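Local coordinates for glycine cleavage system H protein (Mycobacterium tuberculosis, PDB 3IFT) that probably shuttles the methylamine group of glycine from the P protein to the T protein of the glycine cleavage system on a covalently bound lipoyl cofactor, at residues L16-E21 with L131-Y136. Numbering follows the deposited sequence.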
loop_
_atom_site.group_PDB
_atom_site.type_symbol
_atom_site.label_atom_id
_atom_site.label_comp_id
_atom_site.label_asym_id
_atom_site.label_seq_id
_atom_site.Cartn_x
_atom_site.Cartn_y
_atom_site.Cartn_z
ATOM N N LEU A 16 7.845 -2.145 -8.261
ATOM C CA LEU A 16 6.598 -1.721 -7.696
ATOM C C LEU A 16 6.190 -0.382 -8.255
ATOM O O LEU A 16 6.997 0.362 -8.807
ATOM C CB LEU A 16 6.743 -1.588 -6.191
ATOM C CG LEU A 16 7.023 -2.882 -5.449
ATOM C CD1 LEU A 16 7.374 -2.559 -4.003
ATOM C CD2 LEU A 16 5.834 -3.766 -5.553
ATOM N N HIS A 17 4.916 -0.081 -8.095
ATOM C CA HIS A 17 4.451 1.261 -8.294
ATOM C C HIS A 17 4.158 1.825 -6.957
ATOM O O HIS A 17 4.044 1.093 -5.972
ATOM C CB HIS A 17 3.199 1.301 -9.144
ATOM C CG HIS A 17 3.448 1.015 -10.596
ATOM N ND1 HIS A 17 3.339 -0.252 -11.132
ATOM C CD2 HIS A 17 3.785 1.833 -11.625
ATOM C CE1 HIS A 17 3.582 -0.201 -12.432
ATOM N NE2 HIS A 17 3.856 1.051 -12.757
ATOM N N TYR A 18 4.053 3.148 -6.939
ATOM C CA TYR A 18 3.932 3.896 -5.724
ATOM C C TYR A 18 2.954 4.991 -5.852
ATOM O O TYR A 18 2.636 5.462 -6.956
ATOM C CB TYR A 18 5.263 4.495 -5.332
ATOM C CG TYR A 18 6.284 3.450 -5.135
ATOM C CD1 TYR A 18 6.478 2.893 -3.897
ATOM C CD2 TYR A 18 6.987 2.938 -6.213
ATOM C CE1 TYR A 18 7.400 1.881 -3.710
ATOM C CE2 TYR A 18 7.896 1.940 -6.049
ATOM C CZ TYR A 18 8.119 1.406 -4.797
ATOM O OH TYR A 18 9.060 0.401 -4.603
ATOM N N THR A 19 2.466 5.409 -4.691
ATOM C CA THR A 19 1.772 6.664 -4.618
ATOM C C THR A 19 2.658 7.634 -3.874
ATOM O O THR A 19 3.533 7.239 -3.079
ATOM C CB THR A 19 0.443 6.511 -3.882
ATOM O OG1 THR A 19 0.698 6.255 -2.511
ATOM C CG2 THR A 19 -0.403 5.376 -4.475
ATOM N N ALA A 20 2.395 8.908 -4.099
ATOM C CA ALA A 20 3.038 10.003 -3.376
ATOM C C ALA A 20 2.823 9.895 -1.873
ATOM O O ALA A 20 3.583 10.440 -1.093
ATOM C CB ALA A 20 2.489 11.356 -3.874
ATOM N N GLU A 21 1.794 9.182 -1.473
ATOM C CA GLU A 21 1.453 9.086 -0.069
ATOM C C GLU A 21 2.097 7.829 0.497
ATOM O O GLU A 21 1.700 7.386 1.551
ATOM C CB GLU A 21 -0.040 9.052 0.150
ATOM C CG GLU A 21 -0.744 10.354 -0.204
ATOM C CD GLU A 21 -0.849 10.537 -1.685
ATOM O OE1 GLU A 21 -1.230 9.562 -2.328
ATOM O OE2 GLU A 21 -0.517 11.628 -2.203
ATOM N N LEU A 131 3.117 6.053 -9.506
ATOM C CA LEU A 131 4.509 6.410 -9.710
ATOM C C LEU A 131 5.355 5.158 -9.835
ATOM O O LEU A 131 5.052 4.098 -9.253
ATOM C CB LEU A 131 5.014 7.225 -8.525
ATOM C CG LEU A 131 4.156 8.405 -8.099
ATOM C CD1 LEU A 131 4.606 8.836 -6.733
ATOM C CD2 LEU A 131 4.160 9.594 -9.129
ATOM N N ASP A 132 6.421 5.272 -10.600
ATOM C CA ASP A 132 7.397 4.218 -10.637
ATOM C C ASP A 132 8.411 4.481 -9.532
ATOM O O ASP A 132 8.327 5.498 -8.802
ATOM C CB ASP A 132 7.998 3.991 -12.044
ATOM C CG ASP A 132 8.829 5.157 -12.563
ATOM O OD1 ASP A 132 9.105 6.118 -11.817
ATOM O OD2 ASP A 132 9.207 5.097 -13.756
ATOM N N ALA A 133 9.315 3.542 -9.341
ATOM C CA ALA A 133 10.244 3.620 -8.214
ATOM C C ALA A 133 11.012 4.940 -8.255
ATOM O O ALA A 133 11.251 5.579 -7.239
ATOM C CB ALA A 133 11.205 2.449 -8.240
ATOM N N GLU A 134 11.400 5.327 -9.461
ATOM C CA GLU A 134 12.270 6.460 -9.657
ATOM C C GLU A 134 11.510 7.737 -9.311
ATOM O O GLU A 134 12.030 8.607 -8.607
ATOM C CB GLU A 134 12.712 6.485 -11.125
ATOM C CG GLU A 134 14.034 7.142 -11.377
ATOM C CD GLU A 134 14.263 7.412 -12.875
ATOM O OE1 GLU A 134 14.100 6.470 -13.687
ATOM O OE2 GLU A 134 14.574 8.572 -13.220
ATOM N N ALA A 135 10.278 7.829 -9.797
ATOM C CA ALA A 135 9.421 8.955 -9.485
ATOM C C ALA A 135 9.095 8.981 -7.983
ATOM O O ALA A 135 9.074 10.040 -7.352
ATOM C CB ALA A 135 8.134 8.898 -10.298
ATOM N N TYR A 136 8.838 7.834 -7.399
ATOM C CA TYR A 136 8.626 7.816 -5.968
ATOM C C TYR A 136 9.844 8.343 -5.207
ATOM O O TYR A 136 9.725 9.243 -4.401
ATOM C CB TYR A 136 8.231 6.445 -5.477
ATOM C CG TYR A 136 7.985 6.455 -4.006
ATOM C CD1 TYR A 136 6.966 7.247 -3.445
ATOM C CD2 TYR A 136 8.750 5.691 -3.170
ATOM C CE1 TYR A 136 6.755 7.264 -2.128
ATOM C CE2 TYR A 136 8.550 5.709 -1.823
ATOM C CZ TYR A 136 7.556 6.476 -1.297
ATOM O OH TYR A 136 7.366 6.461 0.077
HETATM O O HOH W 1 8.728 1.077 -10.437
#
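Tyr18 and Leu131 form a single antiparallel bridge, a hydrogen-bonded pair, which ties the edge strand 17-18 of the six-stranded sheet to the residues leading into the C-terminal helix 133-139 of the glycine cleavage H-protein fold; this is structural packing away from the predicted lipoylation site. Both bonds of the pair are short: Tyr18 N to Leu131 O and Leu131 N to Tyr18 O each measure 2.7 Å. The second is the straighter, 163° at the hydrogen, and its donor lies in the carbonyl plane of Tyr18; in the first the donor is tilted from the plane of its acceptor. Leu131 O is also approached by His17 CA at 3.1 Å, a CA-H...O contact, and sits near the plane of the imidazole at its edge.

Beside the bridge, the rings of Tyr18 and Tyr136 lie near parallel, with planes at 8°, but the 4.7 Å between centroids reflects a slide that leaves little overlap. Although the planes nearly match, the two side chains run across each other at about a right angle, each presenting a rim carbon to the other's face: Tyr136 CD2 over Tyr18, Tyr18 CD1 over Tyr136. In Tyr136, CG stands anti to the backbone N (chi1 -179°), which brings it within 3.6 Å of Tyr18 CG. The hydroxyls diverge, Tyr18 OH bonding to Pro13 O and Tyr136 OH to His22 ND1 and Thr38 OG1, so both phenol ends are held by the surrounding chain.

At the helix start Asp132 is the N-cap, its OD1 accepting from Ala135 N. A water accepts from Ala133 N at 2.8 Å; its short approach to Leu16 O is less certain. Ala133 CA abuts Tyr18 CE2, while Leu131 CD1 reaches the Thr19-Ala20 peptide, 3.4 Å from Ala20 N.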